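4-aminobutyrate transaminase (Acinetobacter baumannii, PDB 6WOP) probably catalyses the pyridoxal 5'-phosphate-dependent transfer of the amino group of 4-aminobutyrate to 2-oxoglutarate. Local coordinates at residues L236-E241 with L264-K269; A113-N118 with P276-V281. One frame throughout, in Å; residues are numbered along the deposited sequence.

Contact 1: L236-E241 with L264-K269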
ATOM      1  N   LEU A 236      -8.767   9.485 -16.973  1.00 16.96           N
ATOM      2  CA  LEU A 236      -9.423   8.659 -17.997  1.00 16.76           C
ATOM      3  C   LEU A 236     -10.741   8.030 -17.550  1.00 20.18           C
ATOM      4  O   LEU A 236     -10.896   7.584 -16.415  1.00 19.88           O
ATOM      5  CB  LEU A 236      -8.512   7.512 -18.453  1.00 17.41           C
ATOM      6  CG  LEU A 236      -7.246   8.091 -19.105  1.00 17.87           C
ATOM      7  CD1 LEU A 236      -6.239   6.956 -19.300  1.00 20.20           C
ATOM      8  CD2 LEU A 236      -7.484   8.845 -20.478  1.00 20.60           C
ATOM      9  N   LEU A 237     -11.677   7.873 -18.508  1.00 18.44           N
ATOM     10  CA  LEU A 237     -12.940   7.218 -18.203  1.00 17.58           C
ATOM     11  C   LEU A 237     -12.889   5.826 -18.819  1.00 16.35           C
ATOM     12  O   LEU A 237     -12.647   5.711 -20.015  1.00 17.40           O
ATOM     13  CB  LEU A 237     -14.105   8.016 -18.768  1.00 20.94           C
ATOM     14  CG  LEU A 237     -15.521   7.425 -18.543  1.00 22.80           C
ATOM     15  CD1 LEU A 237     -15.820   7.285 -17.078  1.00 23.72           C
ATOM     16  CD2 LEU A 237     -16.601   8.380 -19.189  1.00 24.19           C
ATOM     17  N   VAL A 238     -13.088   4.784 -18.011  1.00 15.01           N
ATOM     18  CA  VAL A 238     -13.023   3.400 -18.493  1.00 16.23           C
ATOM     19  C   VAL A 238     -14.404   2.772 -18.378  1.00 17.16           C
ATOM     20  O   VAL A 238     -14.969   2.733 -17.286  1.00 19.04           O
ATOM     21  CB  VAL A 238     -12.027   2.580 -17.679  1.00 13.77           C
ATOM     22  CG1 VAL A 238     -11.947   1.114 -18.248  1.00 17.53           C
ATOM     23  CG2 VAL A 238     -10.639   3.280 -17.732  1.00 15.96           C
ATOM     24  N   ALA A 239     -14.935   2.243 -19.469  1.00 16.37           N
ATOM     25  CA  ALA A 239     -16.199   1.504 -19.454  1.00 16.10           C
ATOM     26  C   ALA A 239     -15.884   0.026 -19.370  1.00 17.93           C
ATOM     27  O   ALA A 239     -15.238  -0.500 -20.265  1.00 18.14           O
ATOM     28  CB  ALA A 239     -16.993   1.774 -20.743  1.00 18.39           C
ATOM     29  N   ASP A 240     -16.319  -0.650 -18.309  1.00 17.63           N
ATOM     30  CA  ASP A 240     -16.085  -2.102 -18.193  1.00 16.10           C
ATOM     31  C   ASP A 240     -17.293  -2.810 -18.800  1.00 16.93           C
ATOM     32  O   ASP A 240     -18.363  -2.878 -18.191  1.00 18.51           O
ATOM     33  CB  ASP A 240     -15.869  -2.498 -16.736  1.00 17.22           C
ATOM     34  CG  ASP A 240     -15.642  -4.014 -16.553  1.00 20.49           C
ATOM     35  OD1 ASP A 240     -15.559  -4.778 -17.556  1.00 17.93           O
ATOM     36  OD2 ASP A 240     -15.555  -4.436 -15.410  1.00 17.40           O
ATOM     37  N   GLU A 241     -17.131  -3.315 -20.032  1.00 16.48           N
ATOM     38  CA  GLU A 241     -18.165  -4.047 -20.738  1.00 16.94           C
ATOM     39  C   GLU A 241     -17.888  -5.548 -20.792  1.00 17.92           C
ATOM     40  O   GLU A 241     -18.324  -6.239 -21.722  1.00 16.86           O
ATOM     41  CB  GLU A 241     -18.303  -3.483 -22.143  1.00 18.59           C
ATOM     42  CG  GLU A 241     -18.766  -2.039 -22.113  1.00 18.98           C
ATOM     43  CD  GLU A 241     -19.956  -1.791 -22.953  1.00 21.86           C
ATOM     44  OE1 GLU A 241     -20.834  -2.682 -23.099  1.00 20.90           O
ATOM     45  OE2 GLU A 241     -20.025  -0.641 -23.470  1.00 24.96           O
ATOM     46  N   LEU A 264     -11.249   4.184 -22.720  1.00 17.83           N
ATOM     47  CA  LEU A 264     -10.902   2.765 -22.755  1.00 19.31           C
ATOM     48  C   LEU A 264     -12.151   1.919 -22.525  1.00 19.44           C
ATOM     49  O   LEU A 264     -13.014   2.274 -21.702  1.00 16.66           O
ATOM     50  CB  LEU A 264      -9.863   2.412 -21.668  1.00 17.64           C
ATOM     51  CG  LEU A 264      -8.550   3.161 -21.784  1.00 19.39           C
ATOM     52  CD1 LEU A 264      -7.707   3.147 -20.498  1.00 20.45           C
ATOM     53  CD2 LEU A 264      -7.706   2.442 -22.908  1.00 21.37           C
ATOM     54  N   ILE A 265     -12.253   0.777 -23.221  1.00 20.31           N
ATOM     55  CA  ILE A 265     -13.373  -0.142 -23.011  1.00 16.70           C
ATOM     56  C   ILE A 265     -12.821  -1.542 -22.812  1.00 17.30           C
ATOM     57  O   ILE A 265     -11.977  -1.991 -23.599  1.00 20.33           O
ATOM     58  CB  ILE A 265     -14.362  -0.112 -24.187  1.00 18.96           C
ATOM     59  CG1 ILE A 265     -14.949   1.282 -24.351  1.00 16.72           C
ATOM     60  CG2 ILE A 265     -15.462  -1.131 -23.962  1.00 21.51           C
ATOM     61  CD1 ILE A 265     -15.803   1.454 -25.622  1.00 17.71           C
ATOM     62  N   THR A 266     -13.331  -2.269 -21.803  1.00 14.35           N
ATOM     63  CA  THR A 266     -12.859  -3.632 -21.640  1.00 14.82           C
ATOM     64  C   THR A 266     -13.912  -4.606 -22.159  1.00 18.28           C
ATOM     65  O   THR A 266     -15.114  -4.321 -22.108  1.00 18.49           O
ATOM     66  CB  THR A 266     -12.560  -3.944 -20.166  1.00 19.35           C
ATOM     67  OG1 THR A 266     -13.721  -3.707 -19.363  1.00 19.29           O
ATOM     68  CG2 THR A 266     -11.427  -3.055 -19.655  1.00 15.92           C
ATOM     69  N   MET A 267     -13.453  -5.783 -22.594  1.00 14.55           N
ATOM     70  CA  MET A 267     -14.318  -6.803 -23.201  1.00 18.31           C
ATOM     71  C   MET A 267     -13.870  -8.169 -22.747  1.00 17.04           C
ATOM     72  O   MET A 267     -12.672  -8.422 -22.605  1.00 17.80           O
ATOM     73  CB  MET A 267     -14.208  -6.807 -24.752  1.00 22.14           C
ATOM     74  CG  MET A 267     -14.441  -5.454 -25.382  1.00 25.52           C
ATOM     75  SD  MET A 267     -13.836  -5.437 -27.079  1.00 25.12           S
ATOM     76  CE  MET A 267     -12.044  -5.219 -26.871  1.00 27.86           C
ATOM     77  N   ALA A 268     -14.829  -9.085 -22.620  1.00 15.27           N
ATOM     78  CA  ALA A 268     -14.491 -10.500 -22.468  1.00 14.58           C
ATOM     79  C   ALA A 268     -15.769 -11.310 -22.653  1.00 13.82           C
ATOM     80  O   ALA A 268     -16.636 -10.891 -23.430  1.00 15.68           O
ATOM     81  CB  ALA A 268     -13.862 -10.783 -21.102  1.00 14.30           C
ATOM     82  N   LYS A 269     -15.903 -12.426 -21.918  1.00 15.07           N
ATOM     83  CA  LYS A 269     -17.111 -13.242 -21.887  1.00 15.52           C
ATOM     84  C   LYS A 269     -17.626 -13.498 -23.305  1.00 14.46           C
ATOM     85  O   LYS A 269     -17.042 -14.305 -24.029  1.00 16.31           O
ATOM     86  CB  LYS A 269     -18.163 -12.586 -20.980  1.00 17.02           C
ATOM     87  CG  LYS A 269     -17.785 -12.729 -19.446  1.00 15.43           C
ATOM     88  CD  LYS A 269     -18.897 -12.197 -18.580  1.00 19.49           C
ATOM     89  CE  LYS A 269     -18.570 -12.320 -17.079  1.00 25.13           C
ATOM     90  NZ  LYS A 269     -19.300 -13.406 -16.501  1.00 28.16           N
TER
HETATM   91  O   HOH W   1     -17.417  -8.057 -23.485  1.00 15.27           O
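The hydroxyl of Thr266 donates a hydrogen bond to Asp240, OG1 to OD1 at 2.8 Å, arriving from above the carboxylate plane (46° out of it). With chi1 of Thr266 at 57°, OG1 sits between the backbone N and the carbonyl carbon, facing the aspartate. On the same face, two residues earlier in each strand, Val238 CG2 packs on Leu264 CD1 at 4.0 Å. On the other face of the sheet Ala239 pairs with Ile265, and the bent chain of Glu241 runs beside Ile265, CG to CG2 at 3.9 Å. The two strands are parallel. Ala239 bonds twice to the same strand, astride Ile265: its N reaches Leu264 O (2.9 Å) and its O takes Thr266 N (3.0 Å), flanked by weak bonds from Leu264 N to Leu237 O and from Glu241 N to Thr266 O. Beyond the strand ends, a water accepts from Ala268 N and lies 2.7 Å from Glu241 O, bridging the two chains. Further out, His140 ND1 bonds Asp240 OD2, Val242 N bonds OD1, and Ser244, Ala254 and Met255 hold the Glu241 carboxylate. Both carboxylate oxygens of Asp240 are thus engaged and its rotation is fixed, consistent with the aspartate that meets the cofactor's pyridine nitrogen in related fold type I aminotransferases.

Contact 2: A113-N118 with P276-V281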
ATOM      1  N   ALA A 113     -10.766 -10.197 -15.917  1.00 15.35           N
ATOM      2  CA  ALA A 113      -9.941  -9.453 -14.932  1.00 14.81           C
ATOM      3  C   ALA A 113      -8.675  -8.894 -15.575  1.00 13.42           C
ATOM      4  O   ALA A 113      -8.245  -7.760 -15.272  1.00 14.40           O
ATOM      5  CB  ALA A 113      -9.568 -10.378 -13.757  1.00 18.12           C
ATOM      6  N   GLU A 114      -8.030  -9.688 -16.458  1.00 16.41           N
ATOM      7  CA  GLU A 114      -6.856  -9.180 -17.180  1.00 13.75           C
ATOM      8  C   GLU A 114      -7.206  -7.980 -18.016  1.00 15.37           C
ATOM      9  O   GLU A 114      -6.419  -7.042 -18.125  1.00 18.77           O
ATOM     10  CB  GLU A 114      -6.257 -10.262 -18.107  1.00 15.24           C
ATOM     11  CG  GLU A 114      -5.138 -10.975 -17.594  1.00 23.80           C
ATOM     12  CD  GLU A 114      -4.696 -12.084 -18.523  1.00 24.63           C
ATOM     13  OE1 GLU A 114      -5.468 -12.513 -19.348  1.00 21.60           O
ATOM     14  OE2 GLU A 114      -3.562 -12.522 -18.411  1.00 25.43           O
ATOM     15  N   ALA A 115      -8.340  -8.017 -18.711  1.00 17.19           N
ATOM     16  CA  ALA A 115      -8.715  -6.829 -19.500  1.00 17.03           C
ATOM     17  C   ALA A 115      -8.857  -5.596 -18.600  1.00 17.43           C
ATOM     18  O   ALA A 115      -8.306  -4.517 -18.901  1.00 13.94           O
ATOM     19  CB  ALA A 115     -10.024  -7.084 -20.240  1.00 16.60           C
ATOM     20  N   VAL A 116      -9.566  -5.751 -17.479  1.00 16.95           N
ATOM     21  CA  VAL A 116      -9.707  -4.624 -16.527  1.00 14.18           C
ATOM     22  C   VAL A 116      -8.336  -4.208 -15.998  1.00 14.42           C
ATOM     23  O   VAL A 116      -8.005  -3.013 -15.926  1.00 15.35           O
ATOM     24  CB  VAL A 116     -10.662  -4.996 -15.369  1.00 11.96           C
ATOM     25  CG1 VAL A 116     -10.759  -3.756 -14.374  1.00 16.62           C
ATOM     26  CG2 VAL A 116     -12.084  -5.244 -15.888  1.00 13.73           C
ATOM     27  N   GLU A 117      -7.522  -5.193 -15.612  1.00 16.54           N
ATOM     28  CA  GLU A 117      -6.227  -4.877 -14.995  1.00 15.75           C
ATOM     29  C   GLU A 117      -5.305  -4.187 -15.999  1.00 15.95           C
ATOM     30  O   GLU A 117      -4.588  -3.231 -15.645  1.00 15.26           O
ATOM     31  CB  GLU A 117      -5.606  -6.151 -14.445  1.00 18.54           C
ATOM     32  CG  GLU A 117      -4.564  -5.891 -13.374  1.00 20.28           C
ATOM     33  CD  GLU A 117      -4.595  -6.889 -12.192  1.00 18.81           C
ATOM     34  OE1 GLU A 117      -5.388  -7.863 -12.185  1.00 19.63           O
ATOM     35  OE2 GLU A 117      -3.764  -6.740 -11.249  1.00 19.29           O
ATOM     36  N   ASN A 118      -5.340  -4.629 -17.276  1.00 13.85           N
ATOM     37  CA  ASN A 118      -4.552  -3.934 -18.290  1.00 12.09           C
ATOM     38  C   ASN A 118      -5.125  -2.575 -18.637  1.00 14.50           C
ATOM     39  O   ASN A 118      -4.362  -1.663 -18.941  1.00 16.84           O
ATOM     40  CB  ASN A 118      -4.405  -4.813 -19.533  1.00 13.08           C
ATOM     41  CG  ASN A 118      -3.316  -5.838 -19.343  1.00 19.43           C
ATOM     42  OD1 ASN A 118      -2.172  -5.489 -19.430  1.00 22.53           O
ATOM     43  ND2 ASN A 118      -3.671  -7.113 -19.060  1.00 15.67           N
ATOM     44  N   PRO A 276     -11.763 -18.905 -23.993  1.00 17.35           N
ATOM     45  CA  PRO A 276     -11.139 -17.842 -23.152  1.00 14.01           C
ATOM     46  C   PRO A 276     -10.414 -16.809 -23.997  1.00 15.98           C
ATOM     47  O   PRO A 276      -9.393 -17.108 -24.650  1.00 14.57           O
ATOM     48  CB  PRO A 276     -10.172 -18.610 -22.244  1.00 13.70           C
ATOM     49  CG  PRO A 276     -10.798 -19.981 -22.114  1.00 17.02           C
ATOM     50  CD  PRO A 276     -11.364 -20.248 -23.531  1.00 16.66           C
ATOM     51  N   ILE A 277     -10.914 -15.568 -23.922  1.00 17.40           N
ATOM     52  CA  ILE A 277     -10.241 -14.409 -24.495  1.00 15.20           C
ATOM     53  C   ILE A 277     -10.869 -13.171 -23.877  1.00 14.69           C
ATOM     54  O   ILE A 277     -12.046 -13.184 -23.500  1.00 13.11           O
ATOM     55  CB  ILE A 277     -10.394 -14.399 -26.042  1.00 15.67           C
ATOM     56  CG1 ILE A 277      -9.682 -13.197 -26.685  1.00 17.00           C
ATOM     57  CG2 ILE A 277     -11.890 -14.382 -26.450  1.00 16.15           C
ATOM     58  CD1 ILE A 277      -9.477 -13.305 -28.266  1.00 13.15           C
ATOM     59  N   SER A 278     -10.118 -12.058 -23.884  1.00 13.77           N
ATOM     60  CA  SER A 278     -10.562 -10.742 -23.389  1.00 13.54           C
ATOM     61  C   SER A 278      -9.898  -9.689 -24.250  1.00 15.80           C
ATOM     62  O   SER A 278      -9.094 -10.016 -25.135  1.00 15.38           O
ATOM     63  CB  SER A 278     -10.169 -10.510 -21.925  1.00 11.77           C
ATOM     64  OG  SER A 278      -8.756 -10.370 -21.822  1.00 17.54           O
ATOM     65  N   GLY A 279     -10.284  -8.405 -24.061  1.00 17.80           N
ATOM     66  CA  GLY A 279      -9.530  -7.376 -24.762  1.00 16.23           C
ATOM     67  C   GLY A 279      -9.772  -5.999 -24.178  1.00 14.74           C
ATOM     68  O   GLY A 279     -10.677  -5.798 -23.378  1.00 13.19           O
ATOM     69  N   VAL A 280      -8.974  -5.048 -24.649  1.00 14.24           N
ATOM     70  CA  VAL A 280      -9.075  -3.643 -24.282  1.00 14.31           C
ATOM     71  C   VAL A 280      -9.013  -2.914 -25.589  1.00 19.03           C
ATOM     72  O   VAL A 280      -8.104  -3.183 -26.384  1.00 16.95           O
ATOM     73  CB  VAL A 280      -7.923  -3.152 -23.385  1.00 13.87           C
ATOM     74  CG1 VAL A 280      -8.075  -1.669 -23.114  1.00 14.58           C
ATOM     75  CG2 VAL A 280      -7.924  -3.901 -22.056  1.00 15.29           C
ATOM     76  N   VAL A 281      -9.973  -2.006 -25.821  1.00 19.40           N
ATOM     77  CA  VAL A 281      -9.912  -1.135 -26.995  1.00 15.86           C
ATOM     78  C   VAL A 281      -9.927   0.298 -26.477  1.00 18.34           C
ATOM     79  O   VAL A 281     -10.548   0.566 -25.444  1.00 20.26           O
ATOM     80  CB  VAL A 281     -11.066  -1.421 -27.980  1.00 20.81           C
ATOM     81  CG1 VAL A 281     -12.486  -1.280 -27.298  1.00 17.97           C
ATOM     82  CG2 VAL A 281     -10.933  -0.555 -29.268  1.00 20.37           C
TER
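Val280 has chi1 at 177°, which sets CG2 anti to its own carbonyl carbon and aims that methyl at the helix, 3.2 Å from Ala115 O. In Ser278, chi1 of 69° tucks OG between the backbone N and the carbonyl carbon, beside Ala115, with CB 3.8 Å from Ala115 CB. The alanine methyl therefore drops between the two side chains and over the backbone of the glycine that separates them, its CB 3.5 Å from Gly279 O. Gly279 presents no side chain to the helix, and the CA atoms of Ala115 and Gly279 are 5.4 Å apart. One turn on, Asn118 CB borders the same Val280 CG2. The Asn118 amide turns back along its own helix: ND2 donates to Glu114 O at 2.9 Å from above the carbonyl plane, while Asn118 N reaches that oxygen from the opposite face, so one carbonyl holds two donors. No hydrogen bond joins 113-118 to 276-281, and the fit between them is van der Waals. Ser278 OG has a weak bond to Thr111 O, and the Glu114 carboxylate takes Thr110 N. The axes of 113-118 and 278-281 approach to 7.1 Å and run roughly the same way, 26° apart. The helix lies on one face of the seven-stranded sheet, where Phe109 of the antiparallel neighbour strand 104-109 touches Glu114, Asn118, Ser278 and Val280, and Ala115 also meets Thr266 of strand 264-267.

In the fold
Contacts 1 and 2, their centres about 8 Å apart, share one sheet. Strand 264-267, parallel to 236-240, is antiparallel to 278-283, with probable hydrogen bonds from Gly279 N to Met267 O and from Ile265 N to Val281 O, both 2.8 Å. Helix 112-127 joins them from one face: Thr266 CG2 lies 3.5 Å from Ala115 O, the carbonyl that contact 2 also packs. The helix start borders a bound tartrate, probably from the crystallisation liquor, which accepts from Ala113 N. Lys269, just past strand 264-267, matches the position of the Schiff-base lysine in related enzymes, suggesting that contact 1 borders the cofactor site; its NZ bonds Ile51 O, and weakly Thr298 OG1 of the second subunit.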